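Local coordinates for protein cysteine hydrolase (Vibrio cholerae, PDB 6V98) that serves as a type VI secretion system effector, probably a cysteine hydrolase of papain-like (clan CA) ancestry delivered into rival bacteria, at residues N3-P9 against V116-F122; V10-L16 against G108-S114; G43-V47 against Y59-Y65; T54-R58 against V81-T85. All blocks are in the same frame, centred on the assembly; numbering follows the deposited sequence.

Contact 1. Residues N3-P9 against V116-F122; sequences NDDFLIP and VVLRGKF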
# COMPACT_ATOMS: atom_id res chain seq x y z
N ASN A 3 6.75 4.74 -20.01
CA ASN A 3 5.88 5.37 -19.03
C ASN A 3 6.29 4.95 -17.62
O ASN A 3 6.51 3.76 -17.37
CB ASN A 3 4.42 4.98 -19.29
CG ASN A 3 3.43 5.76 -18.45
OD1 ASN A 3 3.56 6.98 -18.28
ND2 ASN A 3 2.43 5.06 -17.90
N ASP A 4 6.39 5.93 -16.72
CA ASP A 4 6.77 5.65 -15.33
C ASP A 4 5.81 4.66 -14.68
O ASP A 4 4.61 4.65 -14.95
CB ASP A 4 6.78 6.94 -14.51
CG ASP A 4 8.12 7.66 -14.55
OD1 ASP A 4 9.10 7.05 -15.00
OD2 ASP A 4 8.17 8.83 -14.13
N ASP A 5 6.35 3.82 -13.80
CA ASP A 5 5.53 2.95 -12.99
C ASP A 5 4.77 3.76 -11.94
O ASP A 5 5.01 4.95 -11.75
CB ASP A 5 6.39 1.88 -12.33
CG ASP A 5 7.21 1.10 -13.34
OD1 ASP A 5 6.63 0.62 -14.34
OD2 ASP A 5 8.44 0.98 -13.14
N PHE A 6 3.86 3.08 -11.25
CA PHE A 6 3.03 3.68 -10.21
C PHE A 6 3.23 2.91 -8.91
O PHE A 6 3.24 1.68 -8.90
CB PHE A 6 1.53 3.63 -10.54
CG PHE A 6 1.15 4.28 -11.85
CD1 PHE A 6 1.41 3.66 -13.06
CD2 PHE A 6 0.46 5.49 -11.86
CE1 PHE A 6 1.02 4.25 -14.27
CE2 PHE A 6 0.07 6.10 -13.07
CZ PHE A 6 0.36 5.47 -14.26
N LEU A 7 3.39 3.66 -7.82
CA LEU A 7 3.32 3.11 -6.46
C LEU A 7 2.28 3.92 -5.71
O LEU A 7 2.42 5.15 -5.59
CB LEU A 7 4.69 3.15 -5.75
CG LEU A 7 4.79 2.24 -4.53
CD1 LEU A 7 4.89 0.77 -4.98
CD2 LEU A 7 5.99 2.61 -3.65
N ILE A 8 1.24 3.25 -5.23
CA ILE A 8 0.11 3.92 -4.60
C ILE A 8 -0.03 3.39 -3.18
O ILE A 8 -0.75 2.40 -2.96
CB ILE A 8 -1.19 3.72 -5.40
CG1 ILE A 8 -0.97 4.11 -6.86
CG2 ILE A 8 -2.33 4.52 -4.78
CD1 ILE A 8 -2.20 3.91 -7.72
N PRO A 9 0.68 3.97 -2.21
CA PRO A 9 0.36 3.70 -0.81
C PRO A 9 -1.10 4.02 -0.57
O PRO A 9 -1.60 5.06 -1.00
CB PRO A 9 1.28 4.66 -0.05
CG PRO A 9 2.44 4.94 -1.01
CD PRO A 9 1.77 4.94 -2.37
N VAL A 116 -1.60 8.26 -1.86
CA VAL A 116 -0.77 9.13 -2.69
C VAL A 116 -0.37 8.34 -3.92
O VAL A 116 -0.28 7.10 -3.88
CB VAL A 116 0.48 9.66 -1.95
CG1 VAL A 116 0.07 10.57 -0.81
CG2 VAL A 116 1.36 8.49 -1.45
N VAL A 117 -0.09 9.04 -5.01
CA VAL A 117 0.30 8.41 -6.26
C VAL A 117 1.74 8.83 -6.55
O VAL A 117 2.02 10.00 -6.81
CB VAL A 117 -0.63 8.80 -7.41
CG1 VAL A 117 -0.21 8.09 -8.67
CG2 VAL A 117 -2.09 8.45 -7.05
N LEU A 118 2.64 7.86 -6.53
CA LEU A 118 4.07 8.09 -6.73
C LEU A 118 4.48 7.48 -8.06
O LEU A 118 3.95 6.45 -8.47
CB LEU A 118 4.89 7.45 -5.60
CG LEU A 118 4.40 7.68 -4.18
CD1 LEU A 118 5.23 6.89 -3.22
CD2 LEU A 118 4.42 9.18 -3.86
N ARG A 119 5.46 8.11 -8.71
CA ARG A 119 5.87 7.70 -10.04
C ARG A 119 7.38 7.53 -10.13
O ARG A 119 8.13 8.32 -9.56
CB ARG A 119 5.40 8.71 -11.10
CG ARG A 119 3.89 8.94 -11.14
CD ARG A 119 3.10 7.69 -11.52
NE ARG A 119 3.39 7.21 -12.88
CZ ARG A 119 2.92 7.76 -13.99
NH1 ARG A 119 2.15 8.83 -13.93
NH2 ARG A 119 3.23 7.24 -15.17
N GLY A 120 7.80 6.55 -10.92
CA GLY A 120 9.22 6.35 -11.17
C GLY A 120 9.41 5.06 -11.93
O GLY A 120 8.45 4.35 -12.25
N LYS A 121 10.67 4.75 -12.22
CA LYS A 121 11.03 3.50 -12.87
C LYS A 121 11.48 2.54 -11.78
O LYS A 121 12.62 2.60 -11.32
CB LYS A 121 12.11 3.70 -13.93
CG LYS A 121 11.70 4.62 -15.07
CD LYS A 121 10.59 3.98 -15.90
CE LYS A 121 10.13 4.87 -17.05
NZ LYS A 121 10.94 6.11 -17.21
N PHE A 122 10.58 1.64 -11.35
CA PHE A 122 10.93 0.79 -10.23
C PHE A 122 10.13 -0.51 -10.13
O PHE A 122 10.23 -1.19 -9.11
CB PHE A 122 10.77 1.56 -8.91
CG PHE A 122 9.47 2.28 -8.79
CD1 PHE A 122 8.27 1.58 -8.78
CD2 PHE A 122 9.43 3.66 -8.68
CE1 PHE A 122 7.06 2.24 -8.69
CE2 PHE A 122 8.22 4.32 -8.59
CZ PHE A 122 7.03 3.62 -8.58
O HOH W 1 9.12 10.35 -12.11
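The guanidinium of Arg119 lies flat on the ring of Phe6, with the planes 7° apart. Its CZ sits 3.7 Å from the centroid of the Phe6 ring, a cation-pi stack. The two side chains run alongside each other and point the same way. Bends at chi2 and chi3 of Arg119 (-64° and -63°) fold the guanidinium back over the ring. Its edge meets backbone carbonyls of residues 4 and 5. Arg119 NH2 gives a nearly straight bond to Asp4 O (2.9 Å), and Arg119 NE bonds to Asp5 O (3.0 Å). Both donors stand above the carbonyl planes. These bonds fix the rotation of the group on the ring.

Asp4 OD1 forms a salt bridge with Lys121 NZ (3.0 Å), the two chains crossing at about a right angle. On the face opposite Phe6 and Arg119, Asp5 OD2 uses its anti lone pair to accept from Phe122 N (2.9 Å). It also accepts from Phe123 N, where helix 123-134 begins. Leu7 CB packs against Phe122 CZ (3.7 Å).

Strand 44-50 flanks strand 5-12 and strand 188-193 flanks strand 113-120, while Leu7 and Pro9 rest on helix 154-162 and Val116 and Leu118 on helix 176-184.

Contact 2. Residues V10-L16 against G108-S114; sequences VVFPDYL and GQEGRIS
Val11 and Ser114 form an antiparallel hydrogen-bonded pair, after which the chain 10-16 leaves its strand through a type I turn from Phe12 to Tyr15. Both backbone bonds of the pair are short: Val11 N to Ser114 O and Ser114 N to Val11 O are each 2.8 Å.

Phe12 lays one ring face on Gly108. The CA of Gly108 stands 3.6 Å from the ring centroid of Phe12 and close to its normal, a CH-pi contact. Ile113 runs beside Phe12, and its CG1 touches Phe12 CE2. The other branch of Ile113, CG2, meets Val10 CB at 3.7 Å.

The amide of Gln109 stacks on the Tyr15 ring, with planes 17° apart and NE2 over the ring centre. The same amide clasps the backbone of Leu16. Gln109 OE1 accepts from Leu16 N (2.9 Å), and Gln109 NE2 donates to Leu16 O (3.1 Å). The extended Gln109 chain, with chi2 at -174°, carries the amide across to reach both.

Arg112 uses two sides of its guanidinium. Pro13 CG lies over one face. Arg112 NE meets Asp14 OD2 at 3.2 Å in a salt bridge, on the syn side but tilted out of the carboxylate plane. One water joins Asp14 N to Arg112 O, and a second joins Asp14 OD2 to Arg112 N.

The chemistry changes along the contact, from apolar packing beside helix 93-107 to charge and water at the turn. The clasp on Leu16 and the stack on Tyr15 hold this loop where the Tyr15 ring meets that of His44.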
# COMPACT_ATOMS: atom_id res chain seq x y z
N VAL A 10 -1.80 3.11 0.11
CA VAL A 10 -3.21 3.31 0.43
C VAL A 10 -3.39 3.11 1.93
O VAL A 10 -2.84 2.16 2.50
CB VAL A 10 -4.13 2.36 -0.38
CG1 VAL A 10 -4.06 2.73 -1.87
CG2 VAL A 10 -3.73 0.90 -0.19
N VAL A 11 -4.12 4.02 2.58
CA VAL A 11 -4.46 3.92 3.98
C VAL A 11 -5.98 3.88 4.10
O VAL A 11 -6.68 4.57 3.35
CB VAL A 11 -3.86 5.08 4.80
CG1 VAL A 11 -4.37 5.06 6.24
CG2 VAL A 11 -2.32 5.01 4.78
N PHE A 12 -6.47 3.06 5.02
CA PHE A 12 -7.89 2.94 5.32
C PHE A 12 -8.08 3.61 6.66
O PHE A 12 -7.95 2.97 7.71
CB PHE A 12 -8.31 1.46 5.37
CG PHE A 12 -7.83 0.66 4.18
CD1 PHE A 12 -6.65 -0.07 4.25
CD2 PHE A 12 -8.57 0.65 3.00
CE1 PHE A 12 -6.20 -0.80 3.15
CE2 PHE A 12 -8.15 -0.08 1.90
CZ PHE A 12 -6.96 -0.80 1.98
N PRO A 13 -8.36 4.92 6.70
CA PRO A 13 -8.30 5.64 7.98
C PRO A 13 -9.37 5.23 8.96
O PRO A 13 -9.22 5.51 10.16
CB PRO A 13 -8.47 7.11 7.57
CG PRO A 13 -8.54 7.14 6.08
CD PRO A 13 -8.88 5.77 5.61
N ASP A 14 -10.45 4.61 8.51
CA ASP A 14 -11.55 4.23 9.38
C ASP A 14 -11.49 2.76 9.79
O ASP A 14 -12.42 2.26 10.42
CB ASP A 14 -12.88 4.54 8.71
CG ASP A 14 -13.03 6.01 8.42
OD1 ASP A 14 -12.65 6.83 9.29
OD2 ASP A 14 -13.49 6.35 7.32
N TYR A 15 -10.41 2.08 9.42
CA TYR A 15 -10.17 0.68 9.78
C TYR A 15 -10.03 0.55 11.29
O TYR A 15 -9.37 1.36 11.94
CB TYR A 15 -8.89 0.24 9.07
CG TYR A 15 -8.49 -1.21 9.14
CD1 TYR A 15 -8.69 -2.04 8.05
CD2 TYR A 15 -7.84 -1.72 10.25
CE1 TYR A 15 -8.29 -3.35 8.07
CE2 TYR A 15 -7.44 -3.05 10.29
CZ TYR A 15 -7.66 -3.85 9.19
OH TYR A 15 -7.27 -5.17 9.22
N LEU A 16 -10.65 -0.49 11.85
CA LEU A 16 -10.70 -0.66 13.30
C LEU A 16 -9.79 -1.80 13.71
O LEU A 16 -9.93 -2.92 13.21
CB LEU A 16 -12.13 -0.93 13.77
CG LEU A 16 -13.05 0.30 13.71
CD1 LEU A 16 -14.50 -0.10 13.89
CD2 LEU A 16 -12.63 1.33 14.74
N GLY A 108 -9.58 -3.76 3.50
CA GLY A 108 -9.82 -2.47 4.12
C GLY A 108 -11.13 -2.28 4.85
O GLY A 108 -11.53 -1.13 5.07
N GLN A 109 -11.79 -3.37 5.26
CA GLN A 109 -13.02 -3.30 6.04
C GLN A 109 -14.10 -2.49 5.32
O GLN A 109 -14.99 -1.88 5.96
CB GLN A 109 -12.76 -2.74 7.45
CG GLN A 109 -11.89 -3.68 8.29
CD GLN A 109 -11.73 -3.22 9.73
OE1 GLN A 109 -12.27 -2.19 10.13
NE2 GLN A 109 -10.95 -3.98 10.51
N GLU A 110 -14.04 -2.47 4.00
CA GLU A 110 -15.03 -1.82 3.16
C GLU A 110 -15.14 -0.34 3.51
O GLU A 110 -16.22 0.25 3.49
CB GLU A 110 -16.40 -2.51 3.27
CG GLU A 110 -16.40 -3.94 2.75
CD GLU A 110 -17.70 -4.66 3.04
OE1 GLU A 110 -17.85 -5.18 4.15
OE2 GLU A 110 -18.58 -4.65 2.17
N GLY A 111 -13.99 0.27 3.83
CA GLY A 111 -13.93 1.67 4.15
C GLY A 111 -13.28 2.49 3.05
O GLY A 111 -12.82 1.98 2.02
N ARG A 112 -13.23 3.80 3.29
CA ARG A 112 -12.64 4.72 2.34
C ARG A 112 -11.12 4.57 2.33
O ARG A 112 -10.51 4.04 3.26
CB ARG A 112 -13.01 6.17 2.65
CG ARG A 112 -12.29 6.78 3.86
CD ARG A 112 -12.88 8.13 4.26
NE ARG A 112 -12.32 8.66 5.51
CZ ARG A 112 -11.31 9.53 5.57
NH1 ARG A 112 -10.72 9.97 4.46
NH2 ARG A 112 -10.88 9.96 6.75
N ILE A 113 -10.51 5.08 1.26
CA ILE A 113 -9.06 5.02 1.07
C ILE A 113 -8.53 6.45 1.00
O ILE A 113 -9.13 7.30 0.33
CB ILE A 113 -8.71 4.24 -0.20
CG1 ILE A 113 -9.10 2.77 -0.04
CG2 ILE A 113 -7.20 4.41 -0.57
CD1 ILE A 113 -8.87 1.92 -1.24
N SER A 114 -7.45 6.71 1.72
CA SER A 114 -6.60 7.88 1.51
C SER A 114 -5.28 7.39 0.94
O SER A 114 -4.65 6.51 1.53
CB SER A 114 -6.35 8.63 2.82
OG SER A 114 -7.55 9.13 3.39
O HOH W 2 -11.06 3.46 5.80
O HOH W 3 -14.77 4.74 5.53
O HOH W 4 -14.11 -0.16 9.89
O HOH W 5 -9.75 -6.55 8.77

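Contact 3. Residues G43-V47 against Y59-Y65; sequences GHAGV and YYEYGRY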
# COMPACT_ATOMS: atom_id res chain seq x y z
N GLY A 43 -6.27 3.04 11.75
CA GLY A 43 -6.11 2.83 10.33
C GLY A 43 -5.21 1.66 9.99
O GLY A 43 -4.41 1.19 10.81
N HIS A 44 -5.31 1.21 8.74
CA HIS A 44 -4.46 0.17 8.17
C HIS A 44 -3.90 0.67 6.84
O HIS A 44 -4.45 1.59 6.23
CB HIS A 44 -5.25 -1.14 7.98
CG HIS A 44 -4.50 -2.21 7.25
ND1 HIS A 44 -3.29 -2.71 7.68
CD2 HIS A 44 -4.80 -2.89 6.11
CE1 HIS A 44 -2.88 -3.65 6.84
NE2 HIS A 44 -3.78 -3.77 5.88
N ALA A 45 -2.79 0.09 6.40
CA ALA A 45 -2.13 0.58 5.20
C ALA A 45 -1.73 -0.60 4.32
O ALA A 45 -1.45 -1.69 4.82
CB ALA A 45 -0.87 1.41 5.53
N GLY A 46 -1.72 -0.36 3.01
CA GLY A 46 -1.19 -1.32 2.05
C GLY A 46 -0.58 -0.58 0.87
O GLY A 46 -0.46 0.64 0.94
N VAL A 47 -0.18 -1.26 -0.20
CA VAL A 47 0.42 -0.56 -1.34
C VAL A 47 0.02 -1.25 -2.63
O VAL A 47 0.09 -2.48 -2.75
CB VAL A 47 1.95 -0.43 -1.20
CG1 VAL A 47 2.63 -1.80 -1.12
CG2 VAL A 47 2.53 0.43 -2.34
N TYR A 59 -0.77 -6.02 -5.23
CA TYR A 59 -1.11 -5.41 -3.96
C TYR A 59 -0.45 -6.21 -2.84
O TYR A 59 -0.56 -7.44 -2.81
CB TYR A 59 -2.63 -5.33 -3.75
CG TYR A 59 -3.00 -4.78 -2.39
CD1 TYR A 59 -3.22 -5.63 -1.31
CD2 TYR A 59 -3.10 -3.41 -2.18
CE1 TYR A 59 -3.52 -5.13 -0.05
CE2 TYR A 59 -3.40 -2.89 -0.92
CZ TYR A 59 -3.61 -3.76 0.13
OH TYR A 59 -3.92 -3.27 1.38
N TYR A 60 0.25 -5.50 -1.95
CA TYR A 60 0.91 -6.10 -0.80
C TYR A 60 0.57 -5.31 0.45
O TYR A 60 0.32 -4.10 0.39
CB TYR A 60 2.44 -6.12 -0.97
CG TYR A 60 2.96 -7.21 -1.86
CD1 TYR A 60 2.92 -7.10 -3.26
CD2 TYR A 60 3.52 -8.36 -1.31
CE1 TYR A 60 3.43 -8.13 -4.07
CE2 TYR A 60 4.02 -9.37 -2.10
CZ TYR A 60 3.98 -9.26 -3.47
OH TYR A 60 4.49 -10.31 -4.21
N GLU A 61 0.60 -5.99 1.60
CA GLU A 61 0.43 -5.31 2.87
C GLU A 61 1.10 -6.13 3.96
O GLU A 61 1.39 -7.31 3.79
CB GLU A 61 -1.07 -5.10 3.19
CG GLU A 61 -1.83 -6.40 3.31
CD GLU A 61 -3.33 -6.22 3.17
OE1 GLU A 61 -3.81 -5.10 3.44
OE2 GLU A 61 -4.01 -7.19 2.79
N TYR A 62 1.31 -5.47 5.10
CA TYR A 62 1.92 -6.09 6.27
C TYR A 62 1.02 -5.85 7.47
O TYR A 62 0.53 -4.74 7.67
CB TYR A 62 3.29 -5.48 6.52
CG TYR A 62 3.94 -5.91 7.81
CD1 TYR A 62 4.49 -7.19 7.94
CD2 TYR A 62 4.01 -5.05 8.90
CE1 TYR A 62 5.10 -7.58 9.14
CE2 TYR A 62 4.61 -5.44 10.10
CZ TYR A 62 5.15 -6.71 10.20
OH TYR A 62 5.75 -7.11 11.36
N GLY A 63 0.79 -6.89 8.26
CA GLY A 63 -0.14 -6.72 9.36
C GLY A 63 -0.24 -7.98 10.17
O GLY A 63 0.55 -8.91 10.00
N ARG A 64 -1.22 -8.00 11.07
CA ARG A 64 -1.36 -9.15 11.97
C ARG A 64 -2.19 -10.22 11.27
O ARG A 64 -3.36 -10.47 11.58
CB ARG A 64 -1.93 -8.70 13.30
CG ARG A 64 -0.83 -8.07 14.18
CD ARG A 64 -1.28 -7.82 15.60
NE ARG A 64 -2.25 -6.73 15.66
CZ ARG A 64 -2.65 -6.16 16.79
NH1 ARG A 64 -2.16 -6.57 17.96
NH2 ARG A 64 -3.54 -5.18 16.76
N TYR A 65 -1.55 -10.86 10.30
CA TYR A 65 -2.13 -11.95 9.54
C TYR A 65 -1.59 -13.28 10.04
O TYR A 65 -0.44 -13.38 10.48
CB TYR A 65 -1.83 -11.80 8.05
CG TYR A 65 -2.30 -10.47 7.52
CD1 TYR A 65 -3.65 -10.23 7.31
CD2 TYR A 65 -1.40 -9.45 7.24
CE1 TYR A 65 -4.09 -9.01 6.84
CE2 TYR A 65 -1.84 -8.22 6.77
CZ TYR A 65 -3.18 -8.01 6.57
OH TYR A 65 -3.64 -6.79 6.10
O HOH W 6 1.13 -2.58 4.78
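One carboxylate oxygen, Glu61 OE1, is gripped from opposite faces of its plane by two ring-borne donors. His44 NE2 donates from one face at 2.8 Å to Glu61 OE1, with an N-H...O angle of 162°. Tyr59 OH donates to Glu61 OE1 from the other face, also at 2.8 Å. The oxygen lies close to the imidazole plane, although the ring and carboxylate planes are turned 40° apart. Glu61 CG sits between the backbone N and the carbonyl carbon (chi1 61°), and the rest of the chain is extended, which brings the carboxylate to the edge of the imidazole.

The other oxygen, OE2, is held by Ser107 and by a salt bridge to Arg77. Tyr65 comes from the direction opposite to His44, and its OH stands 3.0 Å from His44 NE2.

The backbones pair at Val47 and Tyr60. Val47 N bonds to Tyr60 O at 2.9 Å and Tyr60 N to Val47 O at 3.1 Å. Farther along, the strands part, and a water links Ala45 O to Tyr62 N. Gly46 brings its CA to 3.4 Å from Tyr59 OH, a spot with no room for a side chain.

On its other side the imidazole uses ND1, which makes a weak hydrogen bond to the O1 oxygen of the dimethylarsinoyl-modified cysteine at position 152. A histidine between a cysteine and a carboxylate is consistent with the active site of a clan CA cysteine hydrolase. Glu61 holds the imidazole in its orientation through NE2, with Tyr59, Ser107 and Arg77 positioning the carboxylate from the second shell.

Contact 4. Residues T54-R58 against V81-T85; sequences TGVTR and VSNVT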
# COMPACT_ATOMS: atom_id res chain seq x y z
N THR A 54 2.54 -1.97 -18.93
CA THR A 54 1.58 -3.04 -19.18
C THR A 54 0.31 -2.95 -18.35
O THR A 54 -0.68 -3.60 -18.71
CB THR A 54 2.23 -4.40 -18.90
OG1 THR A 54 2.63 -4.45 -17.53
CG2 THR A 54 3.45 -4.60 -19.78
N GLY A 55 0.31 -2.18 -17.27
CA GLY A 55 -0.83 -2.14 -16.38
C GLY A 55 -0.93 -3.31 -15.43
O GLY A 55 -1.91 -3.39 -14.68
N VAL A 56 0.04 -4.23 -15.45
CA VAL A 56 0.06 -5.32 -14.48
C VAL A 56 0.13 -4.74 -13.08
O VAL A 56 0.98 -3.88 -12.79
CB VAL A 56 1.24 -6.27 -14.76
CG1 VAL A 56 1.37 -7.29 -13.65
CG2 VAL A 56 1.07 -6.96 -16.12
N THR A 57 -0.75 -5.22 -12.19
CA THR A 57 -0.99 -4.64 -10.87
C THR A 57 -0.77 -5.68 -9.78
O THR A 57 -1.18 -6.83 -9.91
CB THR A 57 -2.44 -4.10 -10.80
OG1 THR A 57 -2.64 -3.14 -11.85
CG2 THR A 57 -2.71 -3.40 -9.48
N ARG A 58 -0.11 -5.26 -8.70
CA ARG A 58 0.08 -6.07 -7.50
C ARG A 58 -0.38 -5.29 -6.28
O ARG A 58 -0.35 -4.06 -6.25
CB ARG A 58 1.56 -6.45 -7.28
CG ARG A 58 2.23 -7.06 -8.50
CD ARG A 58 1.68 -8.44 -8.74
NE ARG A 58 2.42 -9.13 -9.79
CZ ARG A 58 1.87 -9.61 -10.90
NH1 ARG A 58 0.56 -9.46 -11.13
NH2 ARG A 58 2.63 -10.23 -11.80
N VAL A 81 -5.38 -8.84 -7.28
CA VAL A 81 -6.30 -7.79 -7.72
C VAL A 81 -6.32 -7.76 -9.24
O VAL A 81 -5.46 -8.35 -9.92
CB VAL A 81 -5.93 -6.40 -7.17
CG1 VAL A 81 -6.12 -6.34 -5.65
CG2 VAL A 81 -4.50 -6.02 -7.56
N SER A 82 -7.32 -7.08 -9.79
CA SER A 82 -7.38 -6.90 -11.23
C SER A 82 -6.24 -6.01 -11.69
O SER A 82 -5.72 -5.18 -10.94
CB SER A 82 -8.73 -6.28 -11.64
OG SER A 82 -9.82 -7.10 -11.24
N ASN A 83 -5.85 -6.18 -12.95
CA ASN A 83 -4.94 -5.22 -13.57
C ASN A 83 -5.71 -3.98 -13.99
O ASN A 83 -6.92 -4.01 -14.23
CB ASN A 83 -4.24 -5.84 -14.77
CG ASN A 83 -3.34 -6.98 -14.38
OD1 ASN A 83 -2.79 -6.99 -13.28
ND2 ASN A 83 -3.18 -7.95 -15.26
N VAL A 84 -4.99 -2.87 -14.10
CA VAL A 84 -5.56 -1.63 -14.57
C VAL A 84 -5.29 -1.49 -16.07
O VAL A 84 -4.49 -2.22 -16.65
CB VAL A 84 -5.03 -0.40 -13.80
CG1 VAL A 84 -5.35 -0.53 -12.32
CG2 VAL A 84 -3.52 -0.24 -14.01
N THR A 85 -5.97 -0.54 -16.70
CA THR A 85 -5.75 -0.20 -18.09
C THR A 85 -5.00 1.12 -18.16
O THR A 85 -5.41 2.10 -17.53
CB THR A 85 -7.07 -0.09 -18.85
OG1 THR A 85 -7.79 -1.32 -18.71
CG2 THR A 85 -6.80 0.20 -20.33
O HOH W 7 -2.60 -9.08 -8.49
O HOH W 8 -1.01 -10.21 -13.71
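Two direct hydrogen bonds join residues 54-58 to residues 81-85. One is between backbones, from Val84 N to Gly55 O at 3.2 Å. The other uses a side chain: Asn83 OD1 accepts from Thr57 N at 2.9 Å, with an N-H...O angle of 155°. The donor stands above the amide carbonyl plane of Asn83. Asn83 runs alongside Val56, pointing the same way, and its CG lies anti to the carbonyl carbon (chi1 -65°). In this position its OD1 accepts much as a backbone carbonyl of a paired strand would.

Within residues 54-58, Thr57 OG1 donates to Gly55 O at 2.9 Å. That carbonyl oxygen therefore receives two donors, one from each segment, with the hydroxyl above its plane and Val84 N nearer to it.

Two waters add to the link near Arg58. One molecule joins Thr57 O and Val81 N. Another accepts from Arg58 NH1 and, weakly, from Asn83 ND2.

Apolar contacts are few. Thr57 turns its methyl CG2 to Val81 CG2, 3.7 Å away, the two side chains crossing at about a right angle.

Backbone shape matters at Gly55. It has a positive phi of 79°, and Val84 O occupies the place a side chain would need.

The segments run roughly antiparallel, but no regular ladder forms. This is a loop-to-strand packing that continues from the pairing of strands 57-63 and 75-78. The loop that follows strand 75-78 runs beside the start of strand 57-63, between the main sheet and helix 93-107, on which Val81 and Val84 rest.

In the fold
Contacts 1 and 2 hold the same two strands, 5-12 and 113-120, at opposite ends, with centres 21 Å apart. Both are partly buried and include a salt bridge among their more exposed residues. Contact 1 adds a cation-pi stack, whereas contact 2 relies more on water and an amide clasp. Contact 3 is the buried one, joining the hairpin of strands 44-50 and 57-63, and its polar groups are turned inward around a histidine that meets the modified cysteine. It meets contact 2 through backbone pairing of strands 5-12 and 44-50. Contact 4 shares strand 57-63 with contact 3 but lies toward the periphery, where a loop runs beside the strand and no salt bridge forms.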